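Local coordinates for exported protein (Bacteroides fragilis, PDB 4I17) that is of unknown function but is a helical protein with TPR repeats, a family that commonly mediates protein-protein interactions, at residues Y140-A143 / T144-T147; V146-K149 / K150-T153. All coordinates share one frame; numbering follows the deposited sequence.

Contact 1 (Y140-A143 / T144-T147); sequences YKHA and TDVT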
ATOM      1  N   TYR A 140       6.668  -5.805  -5.061  1.00 16.83           N
ATOM      2  CA  TYR A 140       6.969  -6.415  -3.765  1.00 15.99           C
ATOM      3  C   TYR A 140       8.127  -5.699  -3.070  1.00 20.99           C
ATOM      4  O   TYR A 140       8.085  -5.567  -1.861  1.00 20.38           O
ATOM      5  CB  TYR A 140       7.299  -7.896  -3.889  1.00 16.08           C
ATOM      6  CG  TYR A 140       6.169  -8.771  -4.396  1.00 17.28           C
ATOM      7  CD1 TYR A 140       4.894  -8.689  -3.839  1.00 20.06           C
ATOM      8  CD2 TYR A 140       6.414  -9.789  -5.324  1.00 18.11           C
ATOM      9  CE1 TYR A 140       3.885  -9.575  -4.204  1.00 22.47           C
ATOM     10  CE2 TYR A 140       5.404 -10.671  -5.710  1.00 18.89           C
ATOM     11  CZ  TYR A 140       4.144 -10.556  -5.150  1.00 22.65           C
ATOM     12  OH  TYR A 140       3.149 -11.438  -5.489  1.00 22.71           O
ATOM     13  N   LYS A 141       9.128  -5.198  -3.825  1.00 18.08           N
ATOM     14  CA  LYS A 141      10.237  -4.432  -3.209  1.00 18.55           C
ATOM     15  C   LYS A 141       9.739  -3.174  -2.528  1.00 25.24           C
ATOM     16  O   LYS A 141      10.216  -2.837  -1.430  1.00 25.74           O
ATOM     17  CB  LYS A 141      11.298  -4.072  -4.250  1.00 20.57           C
ATOM     18  CG  LYS A 141      12.171  -5.274  -4.566  1.00 33.19           C
ATOM     19  CD  LYS A 141      13.598  -4.839  -4.846  1.00 53.27           C
ATOM     20  CE  LYS A 141      14.497  -6.030  -5.010  1.00 68.41           C
ATOM     21  NZ  LYS A 141      15.794  -5.894  -4.291  1.00 81.70           N
ATOM     22  N   HIS A 142       8.745  -2.493  -3.132  1.00 21.78           N
ATOM     23  CA  HIS A 142       8.156  -1.306  -2.489  1.00 23.50           C
ATOM     24  C   HIS A 142       7.466  -1.672  -1.195  1.00 25.96           C
ATOM     25  O   HIS A 142       7.508  -0.897  -0.236  1.00 24.53           O
ATOM     26  CB  HIS A 142       7.163  -0.627  -3.416  1.00 26.91           C
ATOM     27  CG  HIS A 142       7.795   0.233  -4.469  1.00 33.53           C
ATOM     28  ND1 HIS A 142       8.368   1.459  -4.149  1.00 38.37           N
ATOM     29  CD2 HIS A 142       7.855   0.060  -5.810  1.00 38.18           C
ATOM     30  CE1 HIS A 142       8.772   1.980  -5.298  1.00 39.52           C
ATOM     31  NE2 HIS A 142       8.504   1.164  -6.328  1.00 39.76           N
ATOM     32  N   ALA A 143       6.854  -2.870  -1.120  1.00 22.67           N
ATOM     33  CA  ALA A 143       6.192  -3.267   0.137  1.00 23.19           C
ATOM     34  C   ALA A 143       7.231  -3.522   1.248  1.00 30.76           C
ATOM     35  O   ALA A 143       6.851  -3.579   2.402  1.00 33.48           O
ATOM     36  CB  ALA A 143       5.317  -4.503  -0.070  1.00 22.66           C
ATOM     37  N   THR A 144       8.528  -3.662   0.911  1.00 28.96           N
ATOM     38  CA  THR A 144       9.584  -3.849   1.930  1.00 30.33           C
ATOM     39  C   THR A 144       9.986  -2.494   2.548  1.00 38.29           C
ATOM     40  O   THR A 144      10.737  -2.504   3.522  1.00 39.67           O
ATOM     41  CB  THR A 144      10.848  -4.592   1.382  1.00 34.73           C
ATOM     42  OG1 THR A 144      11.581  -3.735   0.505  1.00 34.04           O
ATOM     43  CG2 THR A 144      10.539  -5.899   0.676  1.00 31.00           C
ATOM     44  N   ASP A 145       9.480  -1.337   2.014  1.00 36.04           N
ATOM     45  CA  ASP A 145       9.775   0.034   2.513  1.00 37.29           C
ATOM     46  C   ASP A 145       9.122   0.353   3.868  1.00 42.58           C
ATOM     47  O   ASP A 145       9.393   1.407   4.447  1.00 45.26           O
ATOM     48  CB  ASP A 145       9.322   1.122   1.517  1.00 40.35           C
ATOM     49  CG  ASP A 145       9.898   1.063   0.113  1.00 52.02           C
ATOM     50  OD1 ASP A 145      10.964   0.424  -0.073  1.00 51.45           O
ATOM     51  OD2 ASP A 145       9.292   1.679  -0.804  1.00 57.12           O
ATOM     52  N   VAL A 146       8.234  -0.508   4.347  1.00 36.68           N
ATOM     53  CA  VAL A 146       7.580  -0.330   5.643  1.00 35.70           C
ATOM     54  C   VAL A 146       8.609  -0.654   6.743  1.00 36.22           C
ATOM     55  O   VAL A 146       9.553  -1.412   6.495  1.00 36.31           O
ATOM     56  CB  VAL A 146       6.283  -1.171   5.775  1.00 39.50           C
ATOM     57  CG1 VAL A 146       5.203  -0.703   4.789  1.00 40.32           C
ATOM     58  CG2 VAL A 146       6.559  -2.657   5.612  1.00 38.13           C
ATOM     59  N   THR A 147       8.435  -0.087   7.933  1.00 30.68           N
ATOM     60  CA  THR A 147       9.373  -0.321   9.033  1.00 30.52           C
ATOM     61  C   THR A 147       9.035  -1.605   9.778  1.00 32.98           C
ATOM     62  O   THR A 147       9.908  -2.170  10.425  1.00 34.55           O
ATOM     63  CB  THR A 147       9.397   0.878  10.013  1.00 38.30           C
ATOM     64  OG1 THR A 147       8.141   0.968  10.671  1.00 40.89           O
ATOM     65  CG2 THR A 147       9.715   2.185   9.331  1.00 39.48           C
TER

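Contact 2 (V146-K149 / K150-T153); sequences VTSK and KWKT. With SO4 (sulfate ion), chain D; SO4 (sulfate ion), chain B.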
ATOM      1  N   VAL A 146       8.234  -0.508   4.347  1.00 36.68           N
ATOM      2  CA  VAL A 146       7.580  -0.330   5.643  1.00 35.70           C
ATOM      3  C   VAL A 146       8.609  -0.654   6.743  1.00 36.22           C
ATOM      4  O   VAL A 146       9.553  -1.412   6.495  1.00 36.31           O
ATOM      5  CB  VAL A 146       6.283  -1.171   5.775  1.00 39.50           C
ATOM      6  CG1 VAL A 146       5.203  -0.703   4.789  1.00 40.32           C
ATOM      7  CG2 VAL A 146       6.559  -2.657   5.612  1.00 38.13           C
ATOM      8  N   THR A 147       8.435  -0.087   7.933  1.00 30.68           N
ATOM      9  CA  THR A 147       9.373  -0.321   9.033  1.00 30.52           C
ATOM     10  C   THR A 147       9.035  -1.605   9.778  1.00 32.98           C
ATOM     11  O   THR A 147       9.908  -2.170  10.425  1.00 34.55           O
ATOM     12  CB  THR A 147       9.397   0.878  10.013  1.00 38.30           C
ATOM     13  OG1 THR A 147       8.141   0.968  10.671  1.00 40.89           O
ATOM     14  CG2 THR A 147       9.715   2.185   9.331  1.00 39.48           C
ATOM     15  N   SER A 148       7.785  -2.063   9.680  1.00 26.64           N
ATOM     16  CA  SER A 148       7.288  -3.271  10.335  1.00 26.03           C
ATOM     17  C   SER A 148       8.052  -4.498   9.846  1.00 27.51           C
ATOM     18  O   SER A 148       8.058  -4.747   8.636  1.00 24.64           O
ATOM     19  CB  SER A 148       5.807  -3.442  10.020  1.00 28.27           C
ATOM     20  OG  SER A 148       5.366  -4.746  10.358  1.00 35.85           O
ATOM     21  N   LYS A 149       8.688  -5.259  10.772  1.00 23.38           N
ATOM     22  CA  LYS A 149       9.406  -6.499  10.409  1.00 22.81           C
ATOM     23  C   LYS A 149       8.428  -7.562   9.865  1.00 24.35           C
ATOM     24  O   LYS A 149       8.782  -8.328   8.975  1.00 21.71           O
ATOM     25  CB  LYS A 149      10.123  -7.064  11.645  1.00 25.20           C
ATOM     26  CG  LYS A 149      11.354  -6.274  12.075  1.00 43.30           C
ATOM     27  CD  LYS A 149      12.041  -6.891  13.320  1.00 54.95           C
ATOM     28  CE  LYS A 149      12.650  -8.260  13.084  1.00 71.83           C
ATOM     29  NZ  LYS A 149      13.107  -8.899  14.346  1.00 85.53           N
ATOM     30  N   LYS A 150       7.199  -7.609  10.399  1.00 23.48           N
ATOM     31  CA  LYS A 150       6.180  -8.576   9.963  0.50 23.43           C
ATOM     32  C   LYS A 150       5.784  -8.344   8.512  1.00 25.99           C
ATOM     33  O   LYS A 150       5.732  -9.291   7.719  1.00 25.02           O
ATOM     34  CB  LYS A 150       4.932  -8.517  10.872  0.50 27.07           C
ATOM     35  CG  LYS A 150       5.187  -8.854  12.350  0.50 40.01           C
ATOM     36  CD  LYS A 150       5.697 -10.271  12.592  0.50 45.24           C
ATOM     37  CE  LYS A 150       6.318 -10.447  13.957  0.50 55.40           C
ATOM     38  NZ  LYS A 150       6.966 -11.781  14.094  0.50 63.73           N
ATOM     39  N   TRP A 151       5.503  -7.090   8.151  1.00 22.23           N
ATOM     40  CA  TRP A 151       5.096  -6.770   6.789  1.00 23.45           C
ATOM     41  C   TRP A 151       6.251  -6.901   5.846  1.00 22.56           C
ATOM     42  O   TRP A 151       6.060  -7.298   4.693  1.00 22.93           O
ATOM     43  CB  TRP A 151       4.498  -5.379   6.736  1.00 24.27           C
ATOM     44  CG  TRP A 151       3.124  -5.383   7.329  1.00 26.84           C
ATOM     45  CD1 TRP A 151       2.797  -5.222   8.647  1.00 31.00           C
ATOM     46  CD2 TRP A 151       1.903  -5.699   6.644  1.00 26.31           C
ATOM     47  NE1 TRP A 151       1.433  -5.383   8.817  1.00 31.71           N
ATOM     48  CE2 TRP A 151       0.861  -5.656   7.600  1.00 31.10           C
ATOM     49  CE3 TRP A 151       1.592  -6.057   5.322  1.00 26.68           C
ATOM     50  CZ2 TRP A 151      -0.466  -5.934   7.268  1.00 29.87           C
ATOM     51  CZ3 TRP A 151       0.260  -6.243   4.984  1.00 28.64           C
ATOM     52  CH2 TRP A 151      -0.746  -6.194   5.956  1.00 29.34           C
ATOM     53  N   LYS A 152       7.471  -6.601   6.325  1.00 19.33           N
ATOM     54  CA  LYS A 152       8.660  -6.796   5.488  1.00 18.12           C
ATOM     55  C   LYS A 152       8.808  -8.275   5.188  1.00 20.21           C
ATOM     56  O   LYS A 152       9.161  -8.653   4.069  1.00 18.80           O
ATOM     57  CB  LYS A 152       9.913  -6.307   6.217  1.00 21.62           C
ATOM     58  CG  LYS A 152      10.214  -4.824   6.106  1.00 25.85           C
ATOM     59  CD  LYS A 152      11.684  -4.636   6.544  1.00 35.91           C
ATOM     60  CE  LYS A 152      12.036  -3.252   7.017  1.00 42.87           C
ATOM     61  NZ  LYS A 152      12.136  -2.291   5.881  1.00 44.74           N
ATOM     62  N   THR A 153       8.585  -9.118   6.207  1.00 17.09           N
ATOM     63  CA  THR A 153       8.713 -10.570   6.043  1.00 17.23           C
ATOM     64  C   THR A 153       7.790 -11.064   4.942  1.00 21.35           C
ATOM     65  O   THR A 153       8.216 -11.864   4.141  1.00 19.52           O
ATOM     66  CB  THR A 153       8.377 -11.291   7.343  1.00 22.96           C
ATOM     67  OG1 THR A 153       9.313 -10.899   8.334  1.00 24.91           O
ATOM     68  CG2 THR A 153       8.375 -12.812   7.191  1.00 20.34           C
TER
HETATM   69  S   SO4 D 303       6.819  -5.604  14.029  1.00 65.84           S
HETATM   70  O1  SO4 D 303       5.667  -5.346  13.162  1.00 64.02           O
HETATM   71  O2  SO4 D 303       8.031  -4.899  13.559  1.00 63.23           O
HETATM   72  O3  SO4 D 303       6.484  -5.147  15.382  1.00 67.65           O
HETATM   73  O4  SO4 D 303       7.095  -7.035  14.073  1.00 67.14           O
HETATM   74  S   SO4 B 301       3.304 -13.617  12.736  1.00 68.44           S
HETATM   75  O1  SO4 B 301       3.190 -13.238  11.336  1.00 68.50           O
HETATM   76  O2  SO4 B 301       2.485 -12.719  13.548  1.00 70.94           O
HETATM   77  O3  SO4 B 301       2.851 -14.990  12.933  1.00 66.74           O
HETATM   78  O4  SO4 B 301       4.705 -13.504  13.129  1.00 68.95           O

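Contact 1 (Y140-A143 / T144-T147)
Thr144 and Asp145 turn their side chains back on the carbonyls of Lys141 and His142 at the C-terminal end of helix 133-143, in the turn that leads to helix 149-174 in this TPR-repeat protein. The backbone evidence is a pair of bonds reaching three residues back: Thr144 N to Lys141 O at 3.0 Å and Asp145 N to His142 O at 3.0 Å, the spacing of a 3-10 turn. A weak bond of 3.4 Å from Thr144 N to Tyr140 O shares that amide with an alpha-type acceptor. Thr144 adds its hydroxyl to Lys141 O. Placed between the backbone N and the carbonyl carbon (chi1 72°), Thr144 OG1 meets Lys141 O at a short 2.5 Å, in the carbonyl plane and on a lone pair. The amide of Thr144 comes instead from above that plane, and one oxygen is thereby gripped from two directions by a single residue. The same torsion lays the methyl Thr144 CG2 against Tyr140 O, 3.5 Å away. His142 and Asp145 lie side by side and point the same way, yet their flat groups stand almost perpendicular, the imidazole and carboxylate planes 83° apart. Asp145 OD2 sits at the ring edge, where His142 ND1 gives it a weak hydrogen bond of 3.5 Å. OD2 has a stronger partner in Tyr116 OH, and the imidazole stacks on Tyr120, so both residues join the turn to helix 110-129. Next along the chain, the buried Val146 touches the carbonyl of Ala143 through CG2, 3.4 Å from Ala143 O.

Contact 2 (V146-K149 / K150-T153)
Lys152 runs back along Ser148 to Val146 across the N-terminal turn of helix 149-174, where Ser148 is the N-cap. Lys152 CB starts 3.4 Å from Ser148 O, the oxygen that also accepts the backbone N-H of Lys152. Lys152 CG lies between two carbonyls, 3.3 Å from Ser148 O and 3.5 Å from Val146 O. CD swings past them, and Lys152 CE returns to within 3.1 Å of Val146 O. A bend at the last torsion (chi4 -74°) sets Lys152 NZ 2.8 Å from Val146 O, nearly along the C=O axis; Thr144 O is a second acceptor. The cap itself rests on Ser148 OG, which receives Trp151 N at 3.2 Å in an almost straight bond (N-H...O 171°). OG also lies in the plane of the indole, at its CD1 edge, while the Trp151 CB packs against Val146 CG2. The hydroxyl proton of Ser148 goes to a sulfate, Ser148 OG to O1 of the chain D ion at 2.9 Å, so OG both accepts and donates. Lys149 N binds O2 of that ion, which thus takes up a backbone N-H of the first turn, and the helix dipole probably favours an anion there. One residue on from the cap, Lys149 O accepts from Thr153 N and Thr153 OG1 on opposite faces of its plane, the hydroxyl at 2.7 Å.

Overall arrangement
Contacts 1 and 2 are the two halves of a single interhelical turn: contact 1 closes helix 133-143, contact 2 opens helix 149-174, and their centres lie about 7 Å apart. They share Val146 and Thr147, and Lys152 of contact 2 joins them directly, Lys152 NZ lying 2.8 Å from Thr144 O in a probable hydrogen bond. Helix 110-129 backs both: Tyr116 and Tyr120 meet contact 1, whereas Glu113 binds Thr147 OG1 and Ser148 N. No active site is known here. The two sulfates, probably from the crystallisation liquor, gather at contact 2, where Lys150 NZ binds the chain B ion.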